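Local coordinates for protein guanylate kinase (Stenotrophomonas maltophilia, PDB 6WCT) that catalyses the ATP-dependent phosphorylation of GMP to GDP and is probably essential for recycling GMP and, indirectly, cGMP, at residues G22-V27 with Q129-T134; N40-R45 with D193-I198; I53-R58 with G99-S104. All coordinates share one frame; numbering follows the deposited sequence.

Interaction 1 of 3, residues G22-V27 with Q129-T134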
ATOM      1  N   GLY A  22      15.695   5.564   6.941  1.00 63.05           N
ATOM      2  CA  GLY A  22      14.408   5.071   7.383  1.00 58.65           C
ATOM      3  C   GLY A  22      13.248   5.715   6.653  1.00 63.03           C
ATOM      4  O   GLY A  22      13.359   6.802   6.089  1.00 72.25           O
ATOM      5  N   THR A  23      12.116   5.008   6.644  1.00 57.32           N
ATOM      6  CA  THR A  23      10.891   5.542   6.065  1.00 52.34           C
ATOM      7  C   THR A  23      10.070   6.290   7.112  1.00 52.36           C
ATOM      8  O   THR A  23       9.959   5.868   8.269  1.00 51.66           O
ATOM      9  CB  THR A  23      10.052   4.427   5.439  1.00 55.34           C
ATOM     10  OG1 THR A  23      10.868   3.682   4.536  1.00 60.50           O
ATOM     11  CG2 THR A  23       8.852   4.999   4.691  1.00 56.39           C
ATOM     12  N   LEU A  24       9.489   7.403   6.683  1.00 48.47           N
ATOM     13  CA  LEU A  24       8.671   8.258   7.524  1.00 45.41           C
ATOM     14  C   LEU A  24       7.202   7.989   7.239  1.00 44.46           C
ATOM     15  O   LEU A  24       6.777   8.000   6.078  1.00 47.41           O
ATOM     16  CB  LEU A  24       9.010   9.728   7.281  1.00 45.65           C
ATOM     17  CG  LEU A  24       8.441  10.762   8.248  1.00 53.55           C
ATOM     18  CD1 LEU A  24       8.778  10.382   9.707  1.00 46.14           C
ATOM     19  CD2 LEU A  24       9.016  12.134   7.913  1.00 41.90           C
ATOM     20  N   TYR A  25       6.454   7.698   8.287  1.00 42.97           N
ATOM     21  CA  TYR A  25       5.029   7.390   8.224  1.00 41.61           C
ATOM     22  C   TYR A  25       4.250   8.468   8.953  1.00 38.78           C
ATOM     23  O   TYR A  25       4.699   8.963   9.991  1.00 41.11           O
ATOM     24  CB  TYR A  25       4.734   6.030   8.864  1.00 34.03           C
ATOM     25  CG  TYR A  25       5.413   4.886   8.161  1.00 42.38           C
ATOM     26  CD1 TYR A  25       4.823   4.274   7.063  1.00 39.33           C
ATOM     27  CD2 TYR A  25       6.673   4.457   8.551  1.00 40.42           C
ATOM     28  CE1 TYR A  25       5.440   3.228   6.411  1.00 44.18           C
ATOM     29  CE2 TYR A  25       7.305   3.417   7.893  1.00 46.15           C
ATOM     30  CZ  TYR A  25       6.680   2.805   6.826  1.00 46.55           C
ATOM     31  OH  TYR A  25       7.300   1.777   6.150  1.00 54.99           O
ATOM     32  N   ILE A  26       3.103   8.860   8.392  1.00 34.36           N
ATOM     33  CA  ILE A  26       2.179   9.756   9.074  1.00 31.50           C
ATOM     34  C   ILE A  26       0.833   9.062   9.168  1.00 31.78           C
ATOM     35  O   ILE A  26       0.315   8.578   8.156  1.00 30.85           O
ATOM     36  CB  ILE A  26       2.021  11.110   8.357  1.00 32.17           C
ATOM     37  CG1 ILE A  26       3.358  11.828   8.247  1.00 35.51           C
ATOM     38  CG2 ILE A  26       1.034  11.997   9.120  1.00 28.55           C
ATOM     39  CD1 ILE A  26       3.240  13.200   7.606  1.00 42.82           C
ATOM     40  N   VAL A  27       0.271   9.015  10.372  1.00 31.05           N
ATOM     41  CA  VAL A  27      -1.094   8.538  10.582  1.00 36.01           C
ATOM     42  C   VAL A  27      -1.861   9.690  11.227  1.00 33.79           C
ATOM     43  O   VAL A  27      -1.535  10.114  12.344  1.00 32.67           O
ATOM     44  CB  VAL A  27      -1.167   7.279  11.463  1.00 34.11           C
ATOM     45  CG1 VAL A  27      -2.621   6.871  11.636  1.00 33.06           C
ATOM     46  CG2 VAL A  27      -0.341   6.153  10.892  1.00 33.03           C
ATOM     47  N   GLN A 129       6.639  18.357   2.334  1.00 55.02           N
ATOM     48  CA  GLN A 129       7.597  19.200   1.617  1.00 57.20           C
ATOM     49  C   GLN A 129       9.022  18.950   2.083  1.00 71.02           C
ATOM     50  O   GLN A 129       9.964  19.222   1.331  1.00 68.61           O
ATOM     51  CB  GLN A 129       7.240  20.679   1.777  1.00 61.59           C
ATOM     52  N   LEU A 130       9.193  18.451   3.313  1.00 64.69           N
ATOM     53  CA  LEU A 130      10.519  18.172   3.846  1.00 70.59           C
ATOM     54  C   LEU A 130      10.982  16.789   3.390  1.00 70.27           C
ATOM     55  O   LEU A 130      12.127  16.619   2.964  1.00 63.32           O
ATOM     56  CB  LEU A 130      10.492  18.270   5.377  1.00 68.13           C
ATOM     57  CG  LEU A 130      10.344  19.652   6.026  1.00 67.38           C
ATOM     58  CD1 LEU A 130      10.095  19.508   7.518  1.00 61.41           C
ATOM     59  CD2 LEU A 130      11.545  20.546   5.784  1.00 62.28           C
ATOM     60  N   VAL A 131      10.122  15.778   3.509  1.00 54.19           N
ATOM     61  CA  VAL A 131      10.497  14.418   3.122  1.00 54.02           C
ATOM     62  C   VAL A 131       9.534  13.938   2.040  1.00 68.39           C
ATOM     63  O   VAL A 131       8.365  13.635   2.334  1.00 62.60           O
ATOM     64  CB  VAL A 131      10.499  13.470   4.331  1.00 62.47           C
ATOM     65  CG1 VAL A 131      10.870  12.063   3.892  1.00 59.58           C
ATOM     66  CG2 VAL A 131      11.449  13.990   5.423  1.00 52.50           C
ATOM     67  N   PRO A 132      10.003  13.780   0.803  1.00 68.50           N
ATOM     68  CA  PRO A 132       9.070  13.476  -0.300  1.00 62.94           C
ATOM     69  C   PRO A 132       8.305  12.176  -0.121  1.00 71.74           C
ATOM     70  O   PRO A 132       7.072  12.157  -0.257  1.00 65.17           O
ATOM     71  CB  PRO A 132       9.986  13.443  -1.534  1.00 69.61           C
ATOM     72  CG  PRO A 132      11.179  14.250  -1.167  1.00 65.33           C
ATOM     73  CD  PRO A 132      11.366  14.068   0.326  1.00 66.84           C
ATOM     74  N   GLY A 133       9.006  11.077   0.149  1.00 66.43           N
ATOM     75  CA  GLY A 133       8.381   9.771   0.076  1.00 57.74           C
ATOM     76  C   GLY A 133       7.647   9.333   1.326  1.00 55.83           C
ATOM     77  O   GLY A 133       7.496   8.132   1.563  1.00 63.74           O
ATOM     78  N   THR A 134       7.202  10.292   2.136  1.00 49.24           N
ATOM     79  CA  THR A 134       6.467   9.965   3.352  1.00 50.84           C
ATOM     80  C   THR A 134       5.199   9.195   3.005  1.00 38.32           C
ATOM     81  O   THR A 134       4.501   9.518   2.050  1.00 48.47           O
ATOM     82  CB  THR A 134       6.119  11.244   4.120  1.00 48.89           C
ATOM     83  OG1 THR A 134       7.323  11.928   4.496  1.00 63.16           O
ATOM     84  CG2 THR A 134       5.361  10.931   5.358  1.00 36.79           C
TER
HETATM   85  O   HOH W   1       9.708   8.315   4.052  1.00 46.63           O
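Thr-134 packs against Leu-24 and Ile-26 where a turn re-enters the parallel sheet of this P-loop kinase. Strand 24-28 is the middle strand of the sheet. Helix 121-130 lies over it in a beta-alpha-beta crossover that starts from strand 114-117 on one flank and returns as strand 135-140 on the other. Residues 131-134 form the type I turn between that helix and the returning strand.

The tight part gathers around the methyl of Thr-134. Thr-134 CG2, anti to the backbone N, lies 3.3 Å from Leu-24 O and 3.6 Å from Ile-26 CG1. The same carbonyl oxygen, Leu-24 O, also receives a CA-H...O contact from Thr-134 CA at 3.4 Å. Ile-26 reaches the methyl obliquely with the outer part of its chain, whereas Leu-24 runs beside the threonine and points the same way. Val-127 of the helix touches Leu-24, Ile-26 and Thr-134, so all three are buried under the crossover helix.

Toward the start of the turn, at Val-131, and around Gly-133 the packing thins. Leu-24 CD2 meets Val-131 CG2 at 3.9 Å, the two side chains crossing at about a right angle, and Val-131 is partly exposed. No direct hydrogen bond joins the segments here. Instead a water accepts from Leu-24 N at 2.8 Å and makes a weak bond to Gly-133 O, in the exposed half of the turn. One residue along the turn, Thr-134 OG1 passes 3.8 Å from Leu-24 CD2 yet spends its proton within its own segment: it donates to Val-131 O at 2.9 Å, arriving with a C=O...donor angle of 130° and tilted 35° from the carbonyl plane.

Interaction 2 of 3, residues N40-R45 with D193-I198; sequences NATLAR and DELCAI
Arg-45 reaches from the last turn of helix 35-45 to Asp-193 and Cys-196 on helix 188-203. Its CB points toward the partner helix, and the chain runs on extended through CG to CD, which rests 3.8 Å from Cys-196 SG. A bend at chi3 (-64°) then turns NE aside. Beyond it the guanidinium presents an edge to the carboxylate: NH1 donates to Asp-193 OD1 at 2.8 Å in a nearly straight salt bridge, the acceptor lying close to the guanidinium plane and being approached nearly along its C-O axis. The two planar groups are nonetheless twisted by 52°. A water donates to Asp-193 OD1 as well, so this oxygen takes two bonds; the same water lies doubtfully close to Arg-45 NH2, the other tip.

The helix bearing Arg-45 follows the P-loop, whose residues bind ADP in this protein, and helix 188-203 follows strand 181-184 at one edge of the parallel sheet; their axes here approach to 9.3 Å at a crossing angle of -52°. Deeper between them, Thr-42 sets CG2 3.6 Å from Cys-196 SG, so the sulfur has a methyl as well as the arginine CD against it. Leu-195, which also touches Ile-183 and Val-137 of the sheet, crosses Thr-42 at about a right angle and brings CD2 to 3.5 Å from Thr-42 OG1, a hydroxyl hydrogen-bonded to Ile-38 O.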
ATOM      1  N   ASN A  40      -0.666   1.990  18.311  1.00 34.44           N
ATOM      2  CA  ASN A  40       0.038   1.230  19.343  1.00 40.10           C
ATOM      3  C   ASN A  40      -0.058  -0.269  19.093  1.00 40.90           C
ATOM      4  O   ASN A  40       0.927  -1.000  19.271  1.00 41.79           O
ATOM      5  CB  ASN A  40      -0.522   1.558  20.728  1.00 40.83           C
ATOM      6  CG  ASN A  40      -0.264   2.995  21.140  1.00 46.40           C
ATOM      7  OD1 ASN A  40       0.617   3.666  20.593  1.00 49.40           O
ATOM      8  ND2 ASN A  40      -1.013   3.467  22.129  1.00 51.81           N
ATOM      9  N   ALA A  41      -1.237  -0.758  18.693  1.00 43.96           N
ATOM     10  CA  ALA A  41      -1.348  -2.185  18.389  1.00 44.51           C
ATOM     11  C   ALA A  41      -0.566  -2.545  17.137  1.00 42.63           C
ATOM     12  O   ALA A  41      -0.016  -3.646  17.038  1.00 46.49           O
ATOM     13  CB  ALA A  41      -2.811  -2.599  18.229  1.00 40.81           C
ATOM     14  N   THR A  42      -0.509  -1.635  16.172  1.00 43.09           N
ATOM     15  CA  THR A  42       0.231  -1.896  14.941  1.00 42.54           C
ATOM     16  C   THR A  42       1.736  -1.949  15.190  1.00 45.18           C
ATOM     17  O   THR A  42       2.426  -2.835  14.673  1.00 47.59           O
ATOM     18  CB  THR A  42      -0.096  -0.811  13.924  1.00 38.69           C
ATOM     19  OG1 THR A  42      -1.506  -0.826  13.675  1.00 40.51           O
ATOM     20  CG2 THR A  42       0.646  -1.067  12.621  1.00 40.58           C
ATOM     21  N   LEU A  43       2.260  -1.005  15.984  1.00 46.45           N
ATOM     22  CA  LEU A  43       3.692  -0.986  16.269  1.00 44.99           C
ATOM     23  C   LEU A  43       4.124  -2.168  17.119  1.00 43.80           C
ATOM     24  O   LEU A  43       5.225  -2.693  16.919  1.00 50.15           O
ATOM     25  CB  LEU A  43       4.084   0.329  16.941  1.00 43.64           C
ATOM     26  CG  LEU A  43       3.774   1.520  16.037  1.00 49.29           C
ATOM     27  CD1 LEU A  43       3.969   2.853  16.750  1.00 56.12           C
ATOM     28  CD2 LEU A  43       4.560   1.442  14.749  1.00 46.07           C
ATOM     29  N   ALA A  44       3.272  -2.625  18.043  1.00 45.33           N
ATOM     30  CA  ALA A  44       3.600  -3.823  18.808  1.00 47.78           C
ATOM     31  C   ALA A  44       3.780  -5.014  17.881  1.00 53.59           C
ATOM     32  O   ALA A  44       4.586  -5.915  18.158  1.00 61.62           O
ATOM     33  CB  ALA A  44       2.525  -4.110  19.858  1.00 57.05           C
ATOM     34  N   ARG A  45       2.984  -5.070  16.814  1.00 51.20           N
ATOM     35  CA  ARG A  45       3.107  -6.127  15.817  1.00 57.06           C
ATOM     36  C   ARG A  45       4.258  -5.870  14.846  1.00 54.60           C
ATOM     37  O   ARG A  45       4.778  -6.812  14.246  1.00 57.00           O
ATOM     38  CB  ARG A  45       1.788  -6.285  15.055  1.00 56.32           C
ATOM     39  CG  ARG A  45       1.670  -7.611  14.318  1.00 71.23           C
ATOM     40  CD  ARG A  45       0.373  -7.695  13.539  1.00 67.59           C
ATOM     41  NE  ARG A  45      -0.781  -7.665  14.426  1.00 62.27           N
ATOM     42  CZ  ARG A  45      -2.037  -7.632  14.001  1.00 61.18           C
ATOM     43  NH1 ARG A  45      -2.297  -7.622  12.702  1.00 46.51           N
ATOM     44  NH2 ARG A  45      -3.028  -7.604  14.880  1.00 71.58           N
ATOM     45  N   ASP A 193      -5.086  -4.684  11.223  1.00 41.09           N
ATOM     46  CA  ASP A 193      -4.619  -5.462  10.076  1.00 43.82           C
ATOM     47  C   ASP A 193      -4.356  -4.568   8.873  1.00 38.72           C
ATOM     48  O   ASP A 193      -3.379  -4.768   8.139  1.00 40.33           O
ATOM     49  CB  ASP A 193      -5.649  -6.515   9.682  1.00 35.45           C
ATOM     50  CG  ASP A 193      -5.790  -7.609  10.700  1.00 46.86           C
ATOM     51  OD1 ASP A 193      -4.898  -7.758  11.564  1.00 49.79           O
ATOM     52  OD2 ASP A 193      -6.800  -8.328  10.610  1.00 52.22           O
ATOM     53  N   GLU A 194      -5.247  -3.603   8.634  1.00 41.28           N
ATOM     54  CA  GLU A 194      -5.135  -2.753   7.452  1.00 34.50           C
ATOM     55  C   GLU A 194      -3.951  -1.802   7.562  1.00 39.34           C
ATOM     56  O   GLU A 194      -3.229  -1.583   6.586  1.00 33.79           O
ATOM     57  CB  GLU A 194      -6.454  -1.995   7.246  1.00 33.83           C
ATOM     58  CG  GLU A 194      -7.635  -2.954   6.926  1.00 33.31           C
ATOM     59  CD  GLU A 194      -8.945  -2.246   6.575  1.00 37.96           C
ATOM     60  OE1 GLU A 194      -9.137  -1.076   6.969  1.00 35.72           O
ATOM     61  OE2 GLU A 194      -9.789  -2.874   5.893  1.00 39.35           O
ATOM     62  N   LEU A 195      -3.735  -1.217   8.734  1.00 39.24           N
ATOM     63  CA  LEU A 195      -2.561  -0.369   8.886  1.00 38.48           C
ATOM     64  C   LEU A 195      -1.289  -1.208   8.771  1.00 39.13           C
ATOM     65  O   LEU A 195      -0.286  -0.750   8.213  1.00 35.00           O
ATOM     66  CB  LEU A 195      -2.624   0.398  10.208  1.00 27.18           C
ATOM     67  CG  LEU A 195      -1.569   1.490  10.405  1.00 32.19           C
ATOM     68  CD1 LEU A 195      -1.667   2.536   9.327  1.00 27.82           C
ATOM     69  CD2 LEU A 195      -1.594   2.105  11.793  1.00 27.40           C
ATOM     70  N   CYS A 196      -1.305  -2.437   9.293  1.00 34.80           N
ATOM     71  CA  CYS A 196      -0.141  -3.303   9.110  1.00 42.46           C
ATOM     72  C   CYS A 196       0.099  -3.612   7.632  1.00 43.35           C
ATOM     73  O   CYS A 196       1.247  -3.624   7.179  1.00 35.02           O
ATOM     74  CB  CYS A 196      -0.294  -4.598   9.911  1.00 42.97           C
ATOM     75  SG  CYS A 196      -0.198  -4.396  11.711  1.00 50.19           S
ATOM     76  N   ALA A 197      -0.963  -3.880   6.863  1.00 34.71           N
ATOM     77  CA  ALA A 197      -0.776  -4.136   5.434  1.00 38.77           C
ATOM     78  C   ALA A 197      -0.153  -2.935   4.732  1.00 36.64           C
ATOM     79  O   ALA A 197       0.713  -3.099   3.868  1.00 38.03           O
ATOM     80  CB  ALA A 197      -2.096  -4.514   4.772  1.00 34.84           C
ATOM     81  N   ILE A 198      -0.575  -1.721   5.096  1.00 40.84           N
ATOM     82  CA  ILE A 198      -0.012  -0.512   4.491  1.00 35.15           C
ATOM     83  C   ILE A 198       1.476  -0.400   4.808  1.00 36.63           C
ATOM     84  O   ILE A 198       2.290  -0.102   3.931  1.00 34.96           O
ATOM     85  CB  ILE A 198      -0.775   0.734   4.968  1.00 33.55           C
ATOM     86  CG1 ILE A 198      -2.210   0.740   4.421  1.00 37.54           C
ATOM     87  CG2 ILE A 198       0.006   2.036   4.610  1.00 31.32           C
ATOM     88  CD1 ILE A 198      -3.081   1.902   4.989  1.00 29.00           C
TER
HETATM   89  O   HOH W   2      -5.513  -7.222  14.499  1.00 52.88           O

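Interaction 3 of 3, residues I53-R58 with G99-S104. With 5GP (guanosine-5'-monophosphate), chain E.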
ATOM      1  N   ILE A  53       6.912  11.159  20.326  1.00 38.01           N
ATOM      2  CA  ILE A  53       6.105  11.874  21.310  1.00 34.45           C
ATOM      3  C   ILE A  53       6.158  13.367  20.987  1.00 37.18           C
ATOM      4  O   ILE A  53       7.233  13.979  21.013  1.00 37.61           O
ATOM      5  CB  ILE A  53       6.589  11.606  22.739  1.00 36.94           C
ATOM      6  CG1 ILE A  53       6.660  10.101  23.010  1.00 43.74           C
ATOM      7  CG2 ILE A  53       5.671  12.326  23.749  1.00 41.86           C
ATOM      8  CD1 ILE A  53       5.342   9.412  22.871  1.00 48.69           C
ATOM      9  N   SER A  54       5.006  13.948  20.674  1.00 33.38           N
ATOM     10  CA  SER A  54       4.923  15.354  20.316  1.00 35.53           C
ATOM     11  C   SER A  54       5.029  16.252  21.547  1.00 31.95           C
ATOM     12  O   SER A  54       4.811  15.830  22.685  1.00 32.58           O
ATOM     13  CB  SER A  54       3.596  15.646  19.603  1.00 33.48           C
ATOM     14  OG  SER A  54       3.515  14.954  18.374  1.00 40.30           O
ATOM     15  N   PHE A  55       5.412  17.501  21.297  1.00 35.48           N
ATOM     16  CA  PHE A  55       5.307  18.604  22.241  1.00 40.87           C
ATOM     17  C   PHE A  55       3.978  19.322  22.019  1.00 40.50           C
ATOM     18  O   PHE A  55       3.461  19.357  20.904  1.00 38.27           O
ATOM     19  CB  PHE A  55       6.470  19.591  22.055  1.00 37.96           C
ATOM     20  CG  PHE A  55       7.765  19.113  22.644  1.00 40.88           C
ATOM     21  CD1 PHE A  55       8.541  18.172  21.983  1.00 37.98           C
ATOM     22  CD2 PHE A  55       8.195  19.587  23.866  1.00 39.98           C
ATOM     23  CE1 PHE A  55       9.704  17.710  22.531  1.00 39.14           C
ATOM     24  CE2 PHE A  55       9.371  19.135  24.423  1.00 40.12           C
ATOM     25  CZ  PHE A  55      10.117  18.183  23.757  1.00 41.05           C
ATOM     26  N   THR A  56       3.409  19.870  23.093  1.00 34.98           N
ATOM     27  CA  THR A  56       2.208  20.682  22.959  1.00 35.55           C
ATOM     28  C   THR A  56       2.165  21.667  24.107  1.00 40.30           C
ATOM     29  O   THR A  56       2.610  21.361  25.216  1.00 37.25           O
ATOM     30  CB  THR A  56       0.922  19.842  22.967  1.00 40.81           C
ATOM     31  OG1 THR A  56      -0.198  20.677  22.686  1.00 48.49           O
ATOM     32  CG2 THR A  56       0.698  19.227  24.344  1.00 35.00           C
ATOM     33  N   SER A  57       1.633  22.858  23.834  1.00 40.91           N
ATOM     34  CA  SER A  57       1.394  23.827  24.889  1.00 43.14           C
ATOM     35  C   SER A  57      -0.045  23.805  25.375  1.00 46.32           C
ATOM     36  O   SER A  57      -0.396  24.599  26.250  1.00 48.34           O
ATOM     37  CB  SER A  57       1.778  25.239  24.429  1.00 44.08           C
ATOM     38  OG  SER A  57       0.927  25.688  23.380  1.00 62.89           O
ATOM     39  N   ARG A  58      -0.889  22.942  24.814  1.00 45.95           N
ATOM     40  CA  ARG A  58      -2.250  22.838  25.313  1.00 48.13           C
ATOM     41  C   ARG A  58      -2.251  22.232  26.715  1.00 50.33           C
ATOM     42  O   ARG A  58      -1.311  21.545  27.130  1.00 44.87           O
ATOM     43  CB  ARG A  58      -3.130  22.024  24.360  1.00 39.60           C
ATOM     44  CG  ARG A  58      -3.016  20.500  24.448  1.00 43.68           C
ATOM     45  CD  ARG A  58      -4.398  19.922  24.158  1.00 45.41           C
ATOM     46  NE  ARG A  58      -4.438  18.519  23.752  1.00 42.43           N
ATOM     47  CZ  ARG A  58      -4.352  17.501  24.599  1.00 39.58           C
ATOM     48  NH1 ARG A  58      -4.175  17.732  25.896  1.00 41.23           N
ATOM     49  NH2 ARG A  58      -4.436  16.256  24.156  1.00 33.79           N
ATOM     50  N   GLY A  99       3.846  20.086  18.028  1.00 39.41           N
ATOM     51  CA  GLY A  99       5.104  19.981  17.325  1.00 42.94           C
ATOM     52  C   GLY A  99       5.883  18.693  17.501  1.00 47.56           C
ATOM     53  O   GLY A  99       5.901  18.075  18.574  1.00 45.35           O
ATOM     54  N   THR A 100       6.557  18.299  16.427  1.00 44.96           N
ATOM     55  CA  THR A 100       7.485  17.180  16.426  1.00 39.43           C
ATOM     56  C   THR A 100       8.885  17.753  16.572  1.00 46.66           C
ATOM     57  O   THR A 100       9.330  18.521  15.713  1.00 47.93           O
ATOM     58  CB  THR A 100       7.396  16.388  15.121  1.00 42.27           C
ATOM     59  OG1 THR A 100       6.071  15.888  14.932  1.00 39.54           O
ATOM     60  CG2 THR A 100       8.377  15.240  15.141  1.00 43.67           C
ATOM     61  N   ALA A 101       9.574  17.388  17.652  1.00 50.21           N
ATOM     62  CA  ALA A 101      10.926  17.884  17.852  1.00 51.14           C
ATOM     63  C   ALA A 101      11.851  17.295  16.805  1.00 53.83           C
ATOM     64  O   ALA A 101      11.743  16.116  16.447  1.00 55.29           O
ATOM     65  CB  ALA A 101      11.452  17.541  19.249  1.00 47.56           C
ATOM     66  N   ARG A 102      12.766  18.139  16.319  1.00 54.26           N
ATOM     67  CA  ARG A 102      13.766  17.712  15.356  1.00 51.09           C
ATOM     68  C   ARG A 102      14.488  16.465  15.841  1.00 58.91           C
ATOM     69  O   ARG A 102      14.692  15.516  15.077  1.00 61.47           O
ATOM     70  CB  ARG A 102      14.763  18.854  15.145  1.00 65.53           C
ATOM     71  CG  ARG A 102      15.337  18.953  13.764  1.00 76.11           C
ATOM     72  CD  ARG A 102      16.118  20.255  13.577  1.00 86.03           C
ATOM     73  NE  ARG A 102      15.241  21.419  13.472  1.00 88.80           N
ATOM     74  CZ  ARG A 102      14.519  21.723  12.400  1.00 90.63           C
ATOM     75  NH1 ARG A 102      14.556  20.946  11.326  1.00 96.21           N
ATOM     76  NH2 ARG A 102      13.751  22.805  12.403  1.00 89.59           N
ATOM     77  N   GLN A 103      14.858  16.442  17.125  1.00 63.37           N
ATOM     78  CA  GLN A 103      15.570  15.328  17.741  1.00 61.99           C
ATOM     79  C   GLN A 103      14.766  14.030  17.756  1.00 59.35           C
ATOM     80  O   GLN A 103      15.335  12.979  18.073  1.00 59.27           O
ATOM     81  CB  GLN A 103      15.981  15.702  19.173  1.00 55.79           C
ATOM     82  N   SER A 104      13.461  14.073  17.479  1.00 60.36           N
ATOM     83  CA  SER A 104      12.652  12.857  17.487  1.00 65.69           C
ATOM     84  C   SER A 104      12.583  12.150  16.137  1.00 65.73           C
ATOM     85  O   SER A 104      12.121  11.005  16.081  1.00 59.07           O
ATOM     86  CB  SER A 104      11.215  13.168  17.925  1.00 65.75           C
ATOM     87  OG  SER A 104      11.164  13.715  19.225  1.00 72.31           O
TER
HETATM   88  P   5GP E 301      -5.299  16.413  20.622  1.00 45.26           P
HETATM   89  O1P 5GP E 301      -4.393  15.457  21.357  1.00 47.58           O
HETATM   90  O2P 5GP E 301      -6.794  16.129  20.763  1.00 42.03           O
HETATM   91  O3P 5GP E 301      -5.045  17.871  20.917  1.00 37.46           O
HETATM   92  O5' 5GP E 301      -4.950  16.305  19.091  1.00 45.44           O
HETATM   93  C5' 5GP E 301      -5.329  17.327  18.192  1.00 35.42           C
HETATM   94  C4' 5GP E 301      -4.681  17.107  16.859  1.00 37.04           C
HETATM   95  O4' 5GP E 301      -3.289  17.509  16.940  1.00 34.54           O
HETATM   96  C3' 5GP E 301      -4.672  15.638  16.395  1.00 39.14           C
HETATM   97  O3' 5GP E 301      -4.991  15.561  15.011  1.00 41.08           O
HETATM   98  C2' 5GP E 301      -3.215  15.233  16.561  1.00 34.27           C
HETATM   99  O2' 5GP E 301      -2.781  14.210  15.692  1.00 35.85           O
HETATM  100  C1' 5GP E 301      -2.517  16.548  16.276  1.00 33.24           C
HETATM  101  N9  5GP E 301      -1.147  16.601  16.757  1.00 40.19           N
HETATM  102  C8  5GP E 301      -0.609  15.846  17.766  1.00 42.51           C
HETATM  103  N7  5GP E 301       0.690  15.951  17.852  1.00 41.96           N
HETATM  104  C5  5GP E 301       1.027  16.844  16.847  1.00 40.98           C
HETATM  105  C6  5GP E 301       2.283  17.308  16.417  1.00 41.09           C
HETATM  106  O6  5GP E 301       3.377  16.994  16.882  1.00 42.84           O
HETATM  107  N1  5GP E 301       2.184  18.163  15.333  1.00 43.21           N
HETATM  108  C2  5GP E 301       1.008  18.529  14.725  1.00 48.14           C
HETATM  109  N2  5GP E 301       1.094  19.346  13.667  1.00 42.17           N
HETATM  110  N3  5GP E 301      -0.183  18.096  15.126  1.00 40.25           N
HETATM  111  C4  5GP E 301      -0.101  17.262  16.175  1.00 38.75           C
HETATM  112  O   HOH W   3       9.788  11.344  20.857  1.00 46.19           O
HETATM  113  O   HOH W   4       8.650  15.010  19.247  1.00 60.22           O
HETATM  114  O   HOH W   5       5.585  13.904  16.632  1.00 33.68           O
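Gly-99 pairs with Phe-55 as an antiparallel hydrogen-bonded pair. Phe-55 N donates to Gly-99 O at 2.8 Å (160° at the hydrogen), whereas the return bond from Gly-99 N to Phe-55 O, 3.0 Å, is more bent. The backbone of Gly-99 also borders the bound GMP, its C lying 3.1 Å from the guanine O6.

At Thr-100 the contact becomes water-mediated: OG1, hydrogen-bonded to Glu-89, accepts from a water that also donates to Ser-54 OG. That serine has OG anti to its carbonyl carbon (chi1 -64°), from where it donates to O6 of the guanine, modelled at a short 2.5 Å from Ser-54 OG. Strands 55-56 and 96-101 belong to the small mixed sheet of the GMP-binding region characteristic of guanylate kinases. Just beyond strand 55-56, Arg-58 grips the phosphate with two donors, NE to O3P at 3.0 Å and NH2 to O1P at 2.9 Å, and NH2 has a second anionic partner in Glu-64.

Ala-101 places CB 3.7 Å from Phe-55 CE1, oblique to a ring that also meets His-71, Phe-78 and Met-81. Its backbone N gives a hydrogen bond to a water, and its O accepts from Ser-104 N as the chain turns. The turn brings Ser-104 OG back toward Ile-53, where it bonds to that water and to another, which accepts from Ile-53 N.

From the N terminus the chain lays down strand 24-28, helix 35-45 and then residues 53-58, the first halves of interactions 1, 2 and 3 in turn. Interaction 3 closes first, when 99-104 returns to 53-58 within the small GMP-binding sheet; its loop lies wholly inside those of the other two. Interaction 1 closes next at 129-134, joining the crossover turn to the central strand. Interaction 2 comes last, with 193-198 bringing a late helix onto helix 35-45; its loop crosses that of interaction 1. These two contacts also touch, Val-27 CG2 lying 4.2 Å from Leu-195 CD1, whereas interaction 3 stands apart from both.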